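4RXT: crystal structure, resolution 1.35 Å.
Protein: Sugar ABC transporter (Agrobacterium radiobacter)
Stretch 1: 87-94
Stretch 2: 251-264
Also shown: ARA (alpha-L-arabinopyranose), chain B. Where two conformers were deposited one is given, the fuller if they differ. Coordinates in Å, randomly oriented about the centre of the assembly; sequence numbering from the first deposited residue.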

# COMPACT_ATOMS: atom_id res chain seq x y z
N VAL A 87 7.89 -12.47 -21.72
CA VAL A 87 7.41 -13.12 -20.50
C VAL A 87 6.04 -12.53 -20.10
O VAL A 87 5.89 -11.32 -20.07
CB VAL A 87 8.41 -12.87 -19.33
CG1 VAL A 87 7.96 -13.55 -18.04
CG2 VAL A 87 9.81 -13.36 -19.68
N PRO A 88 5.03 -13.37 -19.79
CA PRO A 88 3.79 -12.78 -19.25
C PRO A 88 3.99 -12.17 -17.87
O PRO A 88 4.62 -12.79 -16.99
CB PRO A 88 2.80 -13.94 -19.17
CG PRO A 88 3.60 -15.15 -19.32
CD PRO A 88 4.96 -14.83 -19.87
N ILE A 89 3.37 -11.00 -17.70
CA ILE A 89 3.55 -10.17 -16.51
C ILE A 89 2.22 -10.03 -15.83
O ILE A 89 1.23 -9.66 -16.43
CB ILE A 89 4.12 -8.77 -16.83
CG1 ILE A 89 5.31 -8.86 -17.81
CG2 ILE A 89 4.45 -7.99 -15.55
CD1 ILE A 89 6.51 -9.60 -17.28
N ILE A 90 2.20 -10.39 -14.54
CA ILE A 90 1.04 -10.24 -13.69
C ILE A 90 1.38 -9.11 -12.71
O ILE A 90 2.42 -9.14 -12.03
CB ILE A 90 0.72 -11.57 -12.96
CG1 ILE A 90 0.04 -12.59 -13.92
CG2 ILE A 90 -0.14 -11.32 -11.73
CD1 ILE A 90 0.88 -13.01 -15.12
N GLY A 91 0.50 -8.12 -12.63
CA GLY A 91 0.70 -6.99 -11.70
C GLY A 91 -0.04 -7.14 -10.40
O GLY A 91 -1.12 -7.74 -10.32
N ILE A 92 0.57 -6.58 -9.35
CA ILE A 92 -0.09 -6.47 -8.05
C ILE A 92 0.09 -5.06 -7.45
O ILE A 92 1.07 -4.35 -7.76
CB ILE A 92 0.35 -7.57 -7.04
CG1 ILE A 92 1.83 -7.48 -6.73
CG2 ILE A 92 -0.03 -8.95 -7.57
CD1 ILE A 92 2.23 -8.30 -5.50
N ASP A 93 -0.87 -4.69 -6.61
CA ASP A 93 -0.73 -3.57 -5.64
C ASP A 93 -0.81 -2.14 -6.18
O ASP A 93 -1.42 -1.30 -5.53
CB ASP A 93 0.50 -3.77 -4.74
CG ASP A 93 0.65 -2.66 -3.70
OD1 ASP A 93 -0.01 -2.77 -2.64
OD2 ASP A 93 1.38 -1.69 -3.97
N SER A 94 -0.14 -1.85 -7.30
CA SER A 94 0.16 -0.47 -7.66
C SER A 94 0.36 -0.45 -9.17
O SER A 94 1.10 -1.24 -9.70
CB SER A 94 1.44 -0.02 -6.93
OG SER A 94 1.70 1.37 -7.05
N ARG A 251 -2.92 -12.28 -0.01
CA ARG A 251 -3.63 -12.76 -1.20
C ARG A 251 -3.02 -12.25 -2.49
O ARG A 251 -2.95 -12.99 -3.45
CB ARG A 251 -5.12 -12.40 -1.12
CG ARG A 251 -5.90 -12.81 -2.36
CD ARG A 251 -7.32 -12.36 -2.30
NE ARG A 251 -8.04 -12.82 -3.48
CZ ARG A 251 -9.27 -12.43 -3.79
NH1 ARG A 251 -9.92 -11.57 -3.01
NH2 ARG A 251 -9.86 -12.93 -4.86
N MET A 252 -2.61 -10.98 -2.52
CA MET A 252 -1.91 -10.46 -3.70
C MET A 252 -0.71 -11.35 -4.07
O MET A 252 -0.49 -11.67 -5.26
CB MET A 252 -1.49 -8.98 -3.53
CG MET A 252 -2.63 -7.95 -3.54
SD MET A 252 -1.90 -6.27 -3.24
CE MET A 252 -3.04 -5.66 -1.99
N GLY A 253 0.08 -11.77 -3.08
CA GLY A 253 1.21 -12.66 -3.31
C GLY A 253 0.79 -14.06 -3.74
O GLY A 253 1.28 -14.59 -4.74
N TYR A 254 -0.16 -14.63 -3.01
CA TYR A 254 -0.61 -15.99 -3.24
C TYR A 254 -1.30 -16.13 -4.59
O TYR A 254 -0.93 -16.96 -5.43
CB TYR A 254 -1.51 -16.48 -2.10
CG TYR A 254 -1.75 -17.97 -2.16
CD1 TYR A 254 -2.67 -18.51 -3.04
CD2 TYR A 254 -0.98 -18.85 -1.39
CE1 TYR A 254 -2.85 -19.88 -3.12
CE2 TYR A 254 -1.16 -20.22 -1.45
CZ TYR A 254 -2.10 -20.74 -2.31
OH TYR A 254 -2.22 -22.11 -2.37
N ASP A 255 -2.37 -15.35 -4.75
CA ASP A 255 -3.17 -15.42 -5.93
C ASP A 255 -2.42 -14.79 -7.10
O ASP A 255 -2.72 -15.11 -8.25
CB ASP A 255 -4.53 -14.78 -5.74
CG ASP A 255 -5.50 -15.67 -4.98
OD1 ASP A 255 -5.18 -16.86 -4.74
OD2 ASP A 255 -6.59 -15.19 -4.65
N GLY A 256 -1.44 -13.92 -6.83
CA GLY A 256 -0.54 -13.48 -7.90
C GLY A 256 0.22 -14.61 -8.56
O GLY A 256 0.23 -14.76 -9.78
N ILE A 257 0.91 -15.39 -7.73
CA ILE A 257 1.60 -16.58 -8.22
C ILE A 257 0.64 -17.59 -8.85
O ILE A 257 0.89 -18.09 -9.94
CB ILE A 257 2.41 -17.25 -7.11
CG1 ILE A 257 3.53 -16.33 -6.65
CG2 ILE A 257 2.93 -18.62 -7.58
CD1 ILE A 257 4.58 -15.95 -7.68
N LYS A 258 -0.47 -17.87 -8.18
CA LYS A 258 -1.46 -18.81 -8.74
C LYS A 258 -1.94 -18.36 -10.15
O LYS A 258 -2.03 -19.18 -11.09
CB LYS A 258 -2.62 -19.00 -7.77
CG LYS A 258 -3.61 -20.08 -8.11
CD LYS A 258 -4.57 -20.30 -6.96
CE LYS A 258 -5.48 -21.47 -7.26
NZ LYS A 258 -6.19 -21.84 -6.02
N THR A 259 -2.25 -17.07 -10.29
CA THR A 259 -2.66 -16.50 -11.58
C THR A 259 -1.57 -16.56 -12.62
O THR A 259 -1.82 -16.94 -13.76
CB THR A 259 -3.11 -15.04 -11.39
OG1 THR A 259 -4.20 -15.01 -10.46
CG2 THR A 259 -3.48 -14.40 -12.72
N ALA A 260 -0.35 -16.22 -12.22
CA ALA A 260 0.78 -16.28 -13.14
C ALA A 260 1.00 -17.72 -13.65
O ALA A 260 1.26 -17.92 -14.83
CB ALA A 260 2.06 -15.76 -12.49
N LEU A 261 0.91 -18.71 -12.76
CA LEU A 261 0.99 -20.08 -13.19
C LEU A 261 -0.07 -20.43 -14.25
O LEU A 261 0.21 -21.08 -15.25
CB LEU A 261 0.88 -21.03 -11.99
CG LEU A 261 0.98 -22.53 -12.31
CD1 LEU A 261 2.29 -22.92 -12.99
CD2 LEU A 261 0.76 -23.38 -11.06
N ALA A 262 -1.30 -20.02 -13.99
CA ALA A 262 -2.36 -20.33 -14.92
C ALA A 262 -2.11 -19.67 -16.30
O ALA A 262 -2.27 -20.31 -17.36
CB ALA A 262 -3.72 -19.87 -14.36
N VAL A 263 -1.65 -18.42 -16.27
CA VAL A 263 -1.31 -17.72 -17.51
C VAL A 263 -0.18 -18.46 -18.29
O VAL A 263 -0.24 -18.59 -19.52
CB VAL A 263 -0.92 -16.26 -17.23
CG1 VAL A 263 -0.29 -15.63 -18.46
CG2 VAL A 263 -2.13 -15.46 -16.75
N SER A 264 0.85 -18.92 -17.55
CA SER A 264 1.96 -19.67 -18.12
C SER A 264 1.54 -20.96 -18.80
O SER A 264 2.24 -21.47 -19.67
CB SER A 264 3.02 -19.98 -17.06
OG SER A 264 2.65 -21.08 -16.24
C1 ARA B . 1.38 -0.30 0.94
C2 ARA B . 1.07 0.08 -0.51
C3 ARA B . 2.32 -0.07 -1.36
C4 ARA B . 3.51 0.69 -0.74
C5 ARA B . 3.25 1.07 0.65
O1 ARA B . 0.30 0.47 1.46
O2 ARA B . 0.05 -0.78 -1.06
O3 ARA B . 2.00 0.33 -2.70
O4 ARA B . 3.71 1.98 -1.32
O5 ARA B . 2.66 0.04 1.47

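A strand, 89-92, lies nearly antiparallel to the helix 251-264, at 161° with the axes 8.7 Å apart at closest approach. No hydrogen bond crosses between them, and the contact rests on apolar packing. Within the helix, the NH groups of Asp255 to Ser264 bond to carbonyls four residues earlier, weakly at Gly256.

Strand alternation sets the first rule. Within the strand Ile90 and Ile92 point toward the helix and Ile89 away; Pro88, just before it, also points toward. Pro88 CB meets Val263 CG1 at 3.6 Å. Ile90 CD1 reaches the same Val263, at CG2 (4.2 Å), and Ala260 CB, about one turn earlier (4.0 Å). At the other end, Ile92 CB lies 4.2 Å from Met252 CB.

The backbones run close: Ile90 CA is 6.1 Å from Ala260 CA, and Ile92 CA 6.2 Å from Met252 CA. Ile92 CG2 approaches Met252 O to 3.6 Å, and Ile90 CG2 approaches Gly256 O to 4.0 Å. An ideal CB on Gly256 would clash with Met252 O at 2.4 Å, within the helix, and would lie 3.6 Å from Ile92 CG2 without clashing.

Some helix side chains bond within the helix: Thr259 OG1 donates to Asp255 O (2.7 Å), its CG2 lying 4.1 Å from Ile90 CG1, and Arg251 NE forms a salt bridge with Asp255 OD2 (3.0 Å).

Past the strand, Asp93 CB rests 3.8 Å from Met252 SD, while its carboxylate accepts hydrogen bonds from arabinose, O2 to OD1 and O3 to OD2, both 2.5 Å.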